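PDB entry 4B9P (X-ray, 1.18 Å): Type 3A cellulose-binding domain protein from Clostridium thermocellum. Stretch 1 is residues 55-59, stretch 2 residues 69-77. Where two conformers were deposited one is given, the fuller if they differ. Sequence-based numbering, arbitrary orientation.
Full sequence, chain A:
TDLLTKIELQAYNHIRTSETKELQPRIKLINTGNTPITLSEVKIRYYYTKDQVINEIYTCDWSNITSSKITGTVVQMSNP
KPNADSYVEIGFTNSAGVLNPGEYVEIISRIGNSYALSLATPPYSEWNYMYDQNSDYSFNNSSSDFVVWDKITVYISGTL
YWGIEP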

# COMPACT_ATOMS: atom_id res chain seq x y z
N ASN A 55 4.75 -0.48 17.39
CA ASN A 55 4.09 0.83 17.23
C ASN A 55 3.81 1.15 15.77
O ASN A 55 3.89 2.32 15.36
CB ASN A 55 4.91 1.99 17.81
CG ASN A 55 5.38 1.76 19.22
OD1 ASN A 55 4.66 1.24 20.08
ND2 ASN A 55 6.60 2.22 19.50
N GLU A 56 3.51 0.14 14.96
CA GLU A 56 3.40 0.41 13.52
C GLU A 56 2.16 1.25 13.23
O GLU A 56 1.06 0.88 13.62
CB GLU A 56 3.32 -0.89 12.77
CG GLU A 56 4.55 -1.75 12.84
CD GLU A 56 4.33 -2.96 11.95
OE1 GLU A 56 3.72 -3.95 12.43
OE2 GLU A 56 4.65 -2.90 10.73
N ILE A 57 2.34 2.35 12.49
CA ILE A 57 1.24 3.21 12.08
C ILE A 57 1.37 3.46 10.58
O ILE A 57 2.45 3.31 9.98
CB ILE A 57 1.24 4.55 12.87
CG1 ILE A 57 2.50 5.37 12.57
CG2 ILE A 57 1.02 4.30 14.37
CD1 ILE A 57 2.38 6.82 13.01
N TYR A 58 0.26 3.87 10.00
CA TYR A 58 0.19 4.26 8.61
C TYR A 58 -0.06 5.77 8.54
O TYR A 58 -0.90 6.31 9.28
CB TYR A 58 -1.05 3.57 7.96
CG TYR A 58 -1.32 4.10 6.57
CD1 TYR A 58 -0.65 3.58 5.48
CD2 TYR A 58 -2.17 5.20 6.37
CE1 TYR A 58 -0.85 4.09 4.19
CE2 TYR A 58 -2.38 5.71 5.11
CZ TYR A 58 -1.69 5.18 4.04
OH TYR A 58 -1.85 5.73 2.80
N THR A 59 0.62 6.45 7.61
CA THR A 59 0.23 7.78 7.29
C THR A 59 0.25 7.98 5.76
O THR A 59 1.10 7.44 5.06
CB THR A 59 1.06 8.84 8.02
OG1 THR A 59 0.48 10.14 7.83
CG2 THR A 59 2.47 8.81 7.54
N LYS A 69 -9.10 11.85 2.03
CA LYS A 69 -9.96 10.85 1.37
C LYS A 69 -9.40 9.43 1.42
O LYS A 69 -10.04 8.48 0.95
CB LYS A 69 -10.30 11.27 -0.10
CG LYS A 69 -11.14 12.55 -0.12
CD LYS A 69 -11.44 12.99 -1.53
CE LYS A 69 -12.24 14.30 -1.48
NZ LYS A 69 -12.70 14.71 -2.81
N ILE A 70 -8.19 9.28 1.97
CA ILE A 70 -7.48 8.02 2.01
C ILE A 70 -7.55 7.45 3.42
O ILE A 70 -7.43 8.21 4.39
CB ILE A 70 -5.95 8.24 1.63
CG1 ILE A 70 -5.81 8.94 0.28
CG2 ILE A 70 -5.27 6.89 1.66
CD1 ILE A 70 -6.53 8.24 -0.90
N THR A 71 -7.71 6.13 3.51
CA THR A 71 -7.59 5.43 4.79
C THR A 71 -6.43 4.42 4.68
O THR A 71 -6.15 3.92 3.60
CB THR A 71 -8.89 4.68 5.16
OG1 THR A 71 -9.10 3.58 4.28
CG2 THR A 71 -10.09 5.60 5.03
N GLY A 72 -5.77 4.14 5.80
CA GLY A 72 -4.78 3.08 5.79
C GLY A 72 -4.78 2.42 7.14
O GLY A 72 -4.89 3.10 8.17
N THR A 73 -4.61 1.10 7.14
CA THR A 73 -4.60 0.32 8.35
C THR A 73 -3.47 -0.67 8.24
O THR A 73 -3.22 -1.22 7.16
CB THR A 73 -5.94 -0.46 8.48
OG1 THR A 73 -7.05 0.40 8.17
CG2 THR A 73 -6.08 -1.10 9.89
N VAL A 74 -2.79 -0.94 9.36
CA VAL A 74 -1.82 -2.00 9.42
C VAL A 74 -2.52 -3.23 9.97
O VAL A 74 -3.09 -3.17 11.07
CB VAL A 74 -0.64 -1.57 10.30
CG1 VAL A 74 0.33 -2.73 10.50
CG2 VAL A 74 0.04 -0.29 9.73
N VAL A 75 -2.45 -4.34 9.24
CA VAL A 75 -3.16 -5.56 9.64
C VAL A 75 -2.16 -6.69 9.83
O VAL A 75 -1.33 -6.93 8.96
CB VAL A 75 -4.16 -5.94 8.54
CG1 VAL A 75 -4.94 -7.20 8.95
CG2 VAL A 75 -5.12 -4.76 8.25
N GLN A 76 -2.28 -7.36 10.95
CA GLN A 76 -1.54 -8.59 11.18
C GLN A 76 -2.31 -9.76 10.55
O GLN A 76 -3.54 -9.85 10.66
CB GLN A 76 -1.33 -8.80 12.68
CG GLN A 76 -0.36 -7.80 13.32
CD GLN A 76 -0.97 -6.43 13.61
OE1 GLN A 76 -2.01 -6.34 14.28
NE2 GLN A 76 -0.34 -5.37 13.12
N MET A 77 -1.60 -10.63 9.84
CA MET A 77 -2.24 -11.76 9.18
C MET A 77 -2.44 -12.92 10.12
O MET A 77 -1.48 -13.43 10.71
CB MET A 77 -1.39 -12.21 7.98
CG MET A 77 -1.49 -11.22 6.84
SD MET A 77 -0.27 -11.48 5.54
CE MET A 77 -0.87 -13.07 4.85
O HOH W 1 1.90 -5.67 11.48

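Strands 56-59 and 70-77 run nearly antiparallel, with 158° between their N-to-C directions. Their axes come no closer than 6.1 Å. No direct hydrogen bond links the two stretches. Side-chain packing, one CH-pi contact and one bridging water join them, and together the stretches bury 289 Å².

Tyr-58 is the centre of the contact and gives the largest covered area, 87 Å². Its CA-to-CB bond points toward stretch 2. Chi1 is t (171°) and chi2 is 85°, and in this conformation the ring lies along the backbone of stretch 2 with one face against Gly-72. The CA of Gly-72 sits 3.7 Å from the centroid of the Tyr-58 ring, 22° off the ring normal. This is a CH-pi contact. The closest pair is Tyr-58 CD2 to Gly-72 CA, at 3.4 Å.

Glycine suits this place because the ring occupies the space of a side chain. An ideal CB on Gly-72 would lie 2.2 Å from Tyr-58 CD2, a clash.

At the far end of the ring, Tyr-58 OH approaches Ile-70 CG2 at 3.8 Å. Ile-70 is m at both chi1 (-55°) and chi2 (-55°). Its CA-to-CB bond points toward stretch 1, but the end of the side chain leads away, while the CG2 methyl stays beside the tyrosine. The hydroxyl is hydrogen-bonded elsewhere in the structure, so its polarity is satisfied despite this apolar neighbour.

Val-74 packs near the other end of Tyr-58. Its chi1 is t (174°), and its two methyls reach different residues. Val-74 CG2 lies 4.4 Å from Tyr-58 CB and 4.1 Å from the backbone C of Ile-57. Val-74 CG1 lies 4.1 Å from Glu-56 OE1. A short branched side chain can thus touch three successive residues of stretch 1.

Glu-56 also points toward stretch 2. Chi1 is m (-65°) and chi2 is t (-176°), which extends the chain; chi3 is -85°. Gln-76 leaves its backbone sideways, but chi1 m (-70°), chi2 p (79°) and chi3 54° bring its end nearer. The polar ends remain too far apart for a direct bond, with Glu-56 OE1 4.4 Å from Gln-76 NE2. Water 1 bridges them. The O of water 1 donates to Glu-56 OE1 at 2.7 Å and accepts from Gln-76 NE2 at 2.8 Å. A carboxylate and an amide NH2 suit these two roles.

Ile-57, Thr-71 and Thr-73 point away and add little covered area.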